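AP endonuclease, family protein 2 (Mycobacterium smegmatis, PDB 5TNV) binds magnesium in a xylose isomerase-like TIM barrel and may act as an endonuclease. Local coordinates at residues A[211-215]-A[216-220]; A[225-228]-A[229-232]. One frame throughout, in Å; residues are numbered along the deposited sequence.

Interaction 1: A[211-215]-A[216-220]; sequences KDVDH and DAVGL
H215 and A217 meet through the ring of the histidine: the backbone N of A217 donates to H215 ND1 at 3.0 Å, with the N-H...N angle at 159°. The donor lies close to the ring plane, at the edge, and the methyl CB of A217 sits 3.7 Å from CE1 of H215. Beside this runs the backbone bond of the type I beta turn H215-V218, V218 N to H215 O at 3.1 Å. With H215 CG trans to its own backbone N (chi1 -164°), the ring lies beside the carbonyl carbon, with ND1 turned to the N-H of A217. V218 crosses the histidine at about a right angle, its CG2 3.8 Å from H215 CB, while V213 CG1 reaches V218 CB at 4.2 Å. Further out, helix 169-185 positions the group: D181 OD1 bonds H215 NE2, R184 forms a salt bridge with D216, and V176 packs against both valines. The turn thus links helix 203-213, which D214 leaves with a positive phi, to strand 218-221 within a beta-alpha-beta unit of the barrel. Since ND1 accepts a backbone N-H, the proton of the ring should reside on NE2, facing D181, consistent with a neutral histidine gripped at both nitrogens.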
ATOM      1  N   LYS A 211      36.515   2.306   0.437  1.00  9.05           N
ATOM      2  CA  LYS A 211      37.859   1.724   0.400  1.00  9.69           C
ATOM      3  C   LYS A 211      38.928   2.802   0.324  1.00 10.15           C
ATOM      4  O   LYS A 211      39.954   2.744   1.009  1.00 11.17           O
ATOM      5  CB  LYS A 211      37.962   0.780  -0.839  1.00 12.58           C
ATOM      6  CG  LYS A 211      37.201  -0.557  -0.592  1.00 15.91           C
ATOM      7  CD  LYS A 211      37.474  -1.608  -1.640  1.00 19.70           C
ATOM      8  CE  LYS A 211      36.672  -2.870  -1.365  1.00 25.52           C
ATOM      9  NZ  LYS A 211      37.345  -3.918  -0.532  1.00 33.72           N
ATOM     10  N   ASP A 212      38.711   3.831  -0.475  1.00  9.60           N
ATOM     11  CA  ASP A 212      39.660   4.931  -0.568  1.00  9.31           C
ATOM     12  C   ASP A 212      39.764   5.696   0.749  1.00  9.33           C
ATOM     13  O   ASP A 212      40.874   6.114   1.120  1.00 10.98           O
ATOM     14  CB  ASP A 212      39.298   5.896  -1.703  1.00  9.76           C
ATOM     15  CG  ASP A 212      39.598   5.347  -3.061  1.00 10.42           C
ATOM     16  OD1 ASP A 212      40.430   4.429  -3.229  1.00 14.33           O
ATOM     17  OD2 ASP A 212      39.052   5.897  -4.051  1.00 10.89           O
ATOM     18  N   VAL A 213      38.662   5.910   1.444  1.00  8.86           N
ATOM     19  CA  VAL A 213      38.688   6.579   2.739  1.00  8.88           C
ATOM     20  C   VAL A 213      39.561   5.786   3.711  1.00  9.28           C
ATOM     21  O   VAL A 213      40.321   6.384   4.453  1.00 10.69           O
ATOM     22  CB  VAL A 213      37.264   6.729   3.263  1.00  9.05           C
ATOM     23  CG1 VAL A 213      37.224   7.061   4.749  1.00 10.35           C
ATOM     24  CG2 VAL A 213      36.495   7.769   2.458  1.00  9.20           C
ATOM     25  N   ASP A 214      39.457   4.456   3.752  1.00  9.44           N
ATOM     26  CA  ASP A 214      40.352   3.574   4.510  1.00 10.13           C
ATOM     27  C   ASP A 214      40.393   3.972   5.981  1.00  9.96           C
ATOM     28  O   ASP A 214      41.464   4.247   6.562  1.00 11.91           O
ATOM     29  CB  ASP A 214      41.766   3.589   3.917  1.00 13.00           C
ATOM     30  CG  ASP A 214      42.613   2.473   4.475  1.00 15.61           C
ATOM     31  OD1 ASP A 214      42.052   1.454   4.930  1.00 21.01           O
ATOM     32  OD2 ASP A 214      43.857   2.600   4.472  1.00 21.05           O
ATOM     33  N   HIS A 215      39.248   4.038   6.603  1.00  9.30           N
ATOM     34  CA  HIS A 215      39.154   4.509   8.002  1.00  9.37           C
ATOM     35  C   HIS A 215      38.227   3.593   8.770  1.00  9.03           C
ATOM     36  O   HIS A 215      37.041   3.434   8.396  1.00  9.36           O
ATOM     37  CB  HIS A 215      38.664   5.973   7.997  1.00  9.14           C
ATOM     38  CG  HIS A 215      38.912   6.623   9.324  1.00  8.50           C
ATOM     39  ND1 HIS A 215      38.301   6.219  10.505  1.00  8.09           N
ATOM     40  CD2 HIS A 215      39.746   7.656   9.638  1.00  9.23           C
ATOM     41  CE1 HIS A 215      38.794   7.038  11.442  1.00  8.56           C
ATOM     42  NE2 HIS A 215      39.655   7.892  10.954  1.00  8.80           N
ATOM     43  N   ASP A 216      38.713   3.039   9.883  1.00  9.36           N
ATOM     44  CA  ASP A 216      37.938   2.073  10.643  1.00 10.51           C
ATOM     45  C   ASP A 216      36.825   2.671  11.499  1.00  9.57           C
ATOM     46  O   ASP A 216      36.096   1.891  12.143  1.00 13.18           O
ATOM     47  CB  ASP A 216      38.829   1.191  11.504  1.00 13.47           C
ATOM     48  CG  ASP A 216      39.549   1.859  12.626  1.00 14.61           C
ATOM     49  OD1 ASP A 216      39.355   3.054  12.899  1.00 16.00           O
ATOM     50  OD2 ASP A 216      40.372   1.135  13.243  1.00 30.83           O
ATOM     51  N   ALA A 217      36.646   3.961  11.487  1.00  7.76           N
ATOM     52  CA  ALA A 217      35.469   4.584  12.136  1.00  7.24           C
ATOM     53  C   ALA A 217      34.559   5.253  11.125  1.00  7.12           C
ATOM     54  O   ALA A 217      33.719   6.064  11.532  1.00  8.31           O
ATOM     55  CB  ALA A 217      35.883   5.529  13.251  1.00  8.05           C
ATOM     56  N   VAL A 218      34.674   4.890   9.854  1.00  6.83           N
ATOM     57  CA  VAL A 218      33.755   5.374   8.818  1.00  6.95           C
ATOM     58  C   VAL A 218      33.137   4.168   8.127  1.00  7.05           C
ATOM     59  O   VAL A 218      33.813   3.147   7.905  1.00 12.61           O
ATOM     60  CB  VAL A 218      34.480   6.273   7.806  1.00  6.65           C
ATOM     61  CG1 VAL A 218      33.463   6.836   6.803  1.00  7.60           C
ATOM     62  CG2 VAL A 218      35.221   7.427   8.503  1.00  7.65           C
ATOM     63  N   GLY A 219      31.865   4.245   7.801  1.00  6.02           N
ATOM     64  CA  GLY A 219      31.179   3.168   7.069  1.00  5.67           C
ATOM     65  C   GLY A 219      30.103   3.790   6.187  1.00  5.03           C
ATOM     66  O   GLY A 219      29.876   4.998   6.200  1.00  6.08           O
ATOM     67  N   LEU A 220      29.490   2.917   5.394  1.00  5.33           N
ATOM     68  CA  LEU A 220      28.386   3.324   4.524  1.00  5.04           C
ATOM     69  C   LEU A 220      27.046   3.272   5.256  1.00  4.36           C
ATOM     70  O   LEU A 220      26.823   2.459   6.151  1.00  4.98           O
ATOM     71  CB  LEU A 220      28.308   2.434   3.273  1.00  5.53           C
ATOM     72  CG  LEU A 220      29.484   2.491   2.330  1.00  6.30           C
ATOM     73  CD1 LEU A 220      29.253   1.482   1.193  1.00  6.77           C
ATOM     74  CD2 LEU A 220      29.666   3.905   1.791  1.00  7.40           C
TER

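Interaction 2: A[225-228]-A[229-232]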
ATOM      1  N   GLY A 225      16.788   2.948  -0.975  1.00  3.57           N
ATOM      2  CA  GLY A 225      15.540   3.532  -1.433  1.00  4.08           C
ATOM      3  C   GLY A 225      15.786   4.799  -2.274  1.00  3.80           C
ATOM      4  O   GLY A 225      15.012   5.059  -3.195  1.00  3.92           O
ATOM      5  N   ASN A 226      16.828   5.551  -1.961  1.00  3.54           N
ATOM      6  CA  ASN A 226      17.152   6.727  -2.738  1.00  3.65           C
ATOM      7  C   ASN A 226      17.349   6.392  -4.236  1.00  3.58           C
ATOM      8  O   ASN A 226      17.053   7.211  -5.095  1.00  4.05           O
ATOM      9  CB  ASN A 226      18.407   7.412  -2.228  1.00  3.84           C
ATOM     10  CG  ASN A 226      18.241   8.058  -0.877  1.00  3.62           C
ATOM     11  OD1 ASN A 226      17.099   8.401  -0.480  1.00  4.46           O
ATOM     12  ND2 ASN A 226      19.327   8.265  -0.167  1.00  4.07           N
ATOM     13  N   LEU A 227      17.888   5.219  -4.513  1.00  3.67           N
ATOM     14  CA  LEU A 227      18.141   4.744  -5.862  1.00  3.68           C
ATOM     15  C   LEU A 227      16.976   4.033  -6.464  1.00  3.73           C
ATOM     16  O   LEU A 227      16.669   4.202  -7.677  1.00  4.00           O
ATOM     17  CB  LEU A 227      19.398   3.872  -5.907  1.00  4.14           C
ATOM     18  CG  LEU A 227      20.685   4.511  -5.355  1.00  5.10           C
ATOM     19  CD1 LEU A 227      21.855   3.589  -5.588  1.00  6.03           C
ATOM     20  CD2 LEU A 227      20.926   5.900  -5.915  1.00  6.46           C
ATOM     21  N   VAL A 228      16.272   3.157  -5.711  1.00  3.76           N
ATOM     22  CA  VAL A 228      15.170   2.360  -6.235  1.00  4.02           C
ATOM     23  C   VAL A 228      14.048   3.242  -6.770  1.00  3.37           C
ATOM     24  O   VAL A 228      13.337   2.853  -7.713  1.00  4.18           O
ATOM     25  CB  VAL A 228      14.691   1.399  -5.128  1.00  4.22           C
ATOM     26  CG1 VAL A 228      13.357   0.747  -5.440  1.00  5.35           C
ATOM     27  CG2 VAL A 228      15.766   0.366  -4.803  1.00  5.08           C
ATOM     28  N   ARG A 229      13.858   4.440  -6.214  1.00  3.42           N
ATOM     29  CA  ARG A 229      12.775   5.340  -6.651  1.00  3.66           C
ATOM     30  C   ARG A 229      13.060   5.948  -8.003  1.00  3.34           C
ATOM     31  O   ARG A 229      12.129   6.541  -8.600  1.00  3.48           O
ATOM     32  CB  ARG A 229      12.599   6.441  -5.612  1.00  3.56           C
ATOM     33  CG  ARG A 229      13.759   7.460  -5.546  1.00  3.71           C
ATOM     34  CD  ARG A 229      13.768   8.180  -4.237  1.00  3.74           C
ATOM     35  NE  ARG A 229      14.903   9.085  -4.113  1.00  3.69           N
ATOM     36  CZ  ARG A 229      15.160   9.780  -3.009  1.00  3.81           C
ATOM     37  NH1 ARG A 229      14.318   9.766  -1.988  1.00  3.99           N
ATOM     38  NH2 ARG A 229      16.280  10.515  -2.962  1.00  4.32           N
ATOM     39  N   LEU A 230      14.293   5.922  -8.514  1.00  3.68           N
ATOM     40  CA  LEU A 230      14.664   6.741  -9.647  1.00  3.62           C
ATOM     41  C   LEU A 230      14.161   6.161 -10.968  1.00  3.49           C
ATOM     42  O   LEU A 230      14.145   4.945 -11.196  1.00  3.73           O
ATOM     43  CB  LEU A 230      16.176   6.871  -9.720  1.00  3.79           C
ATOM     44  CG  LEU A 230      16.823   7.526  -8.493  1.00  4.13           C
ATOM     45  CD1 LEU A 230      18.342   7.457  -8.598  1.00  5.03           C
ATOM     46  CD2 LEU A 230      16.344   8.948  -8.313  1.00  5.27           C
ATOM     47  N   HIS A 231      13.821   7.067 -11.896  1.00  3.27           N
ATOM     48  CA  HIS A 231      13.348   6.686 -13.219  1.00  3.40           C
ATOM     49  C   HIS A 231      14.517   6.491 -14.173  1.00  4.03           C
ATOM     50  O   HIS A 231      14.651   7.193 -15.190  1.00  5.02           O
ATOM     51  CB  HIS A 231      12.328   7.726 -13.715  1.00  3.52           C
ATOM     52  CG  HIS A 231      11.140   7.896 -12.859  1.00  3.46           C
ATOM     53  ND1 HIS A 231       9.935   8.336 -13.398  1.00  3.81           N
ATOM     54  CD2 HIS A 231      10.896   7.732 -11.537  1.00  3.49           C
ATOM     55  CE1 HIS A 231       9.028   8.435 -12.447  1.00  3.65           C
ATOM     56  NE2 HIS A 231       9.596   8.074 -11.312  1.00  3.44           N
ATOM     57  N   ARG A 232      15.367   5.535 -13.835  1.00  4.03           N
ATOM     58  CA  ARG A 232      16.582   5.240 -14.577  1.00  4.87           C
ATOM     59  C   ARG A 232      16.872   3.763 -14.363  1.00  4.23           C
ATOM     60  O   ARG A 232      16.402   3.184 -13.356  1.00  4.82           O
ATOM     61  CB  ARG A 232      17.774   6.110 -14.137  1.00  7.43           C
ATOM     62  CG  ARG A 232      18.313   5.752 -12.804  1.00  8.07           C
ATOM     63  CD  ARG A 232      19.564   6.494 -12.390  1.00 11.02           C
ATOM     64  NE  ARG A 232      19.348   7.907 -12.109  1.00 10.40           N
ATOM     65  CZ  ARG A 232      20.326   8.579 -11.515  1.00 12.63           C
ATOM     66  NH1 ARG A 232      21.522   8.116 -11.170  1.00 16.95           N
ATOM     67  NH2 ARG A 232      20.091   9.850 -11.246  1.00 16.88           N
TER
HETATM   68  O   HOH W   1      17.050  11.121   0.080  1.00  6.77           O
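The guanidinium of R229 has N226 OD1 over one face, 3.0 Å above its plane and displaced toward the rim, with the amide and guanidinium planes 36° apart. This is a side-by-side pairing at the end of the short helix 225-228, in a loop region of the TIM barrel next to the magnesium site. Further along, the methyl CD1 of L230 lies over the centre of the R232 guanidinium, 3.6 Å from its plane, and the H231 ring has R229 O at its edge, in plane. R229 CG stands between its backbone N and carbonyl carbon (chi1 70°), and from there the chain runs extended to NE, alongside N226. The polar ends are tied down from outside: E196 forms a salt bridge with R229 NH2, Y256 bonds NH1, and K254 donates to N226 OD1. They hold the arginine beside an asparagine whose side chain comes within about 4 Å of the magnesium ion. R229 N bonds G225 O at 3.3 Å and L230 N bonds L227 O at 3.1 Å, while L227 CD2 touches L230 CD1. One water bridges the pair, donating to N226 OD1 at 2.8 Å and accepting from R229 NH2 at 3.2 Å.

How the interactions relate
Interactions 1 and 2 follow one another along the chain: 211-220 closes helix 203-213 and opens strand 218-221, and helix 225-228 comes soon after that strand. Their centres lie 25 Å apart and their nearest atoms about 10 Å, with no touch between them. The pair illustrates the division of labour in a TIM barrel, where one end of a strand receives the chain from a helix and the C-terminal end leads to the metal-binding residues. The turn of interaction 1 delivers the chain into the strand; D223, a magnesium ligand with E193 and H252, comes two residues after the strand ends, and interaction 2 continues from it beside the metal.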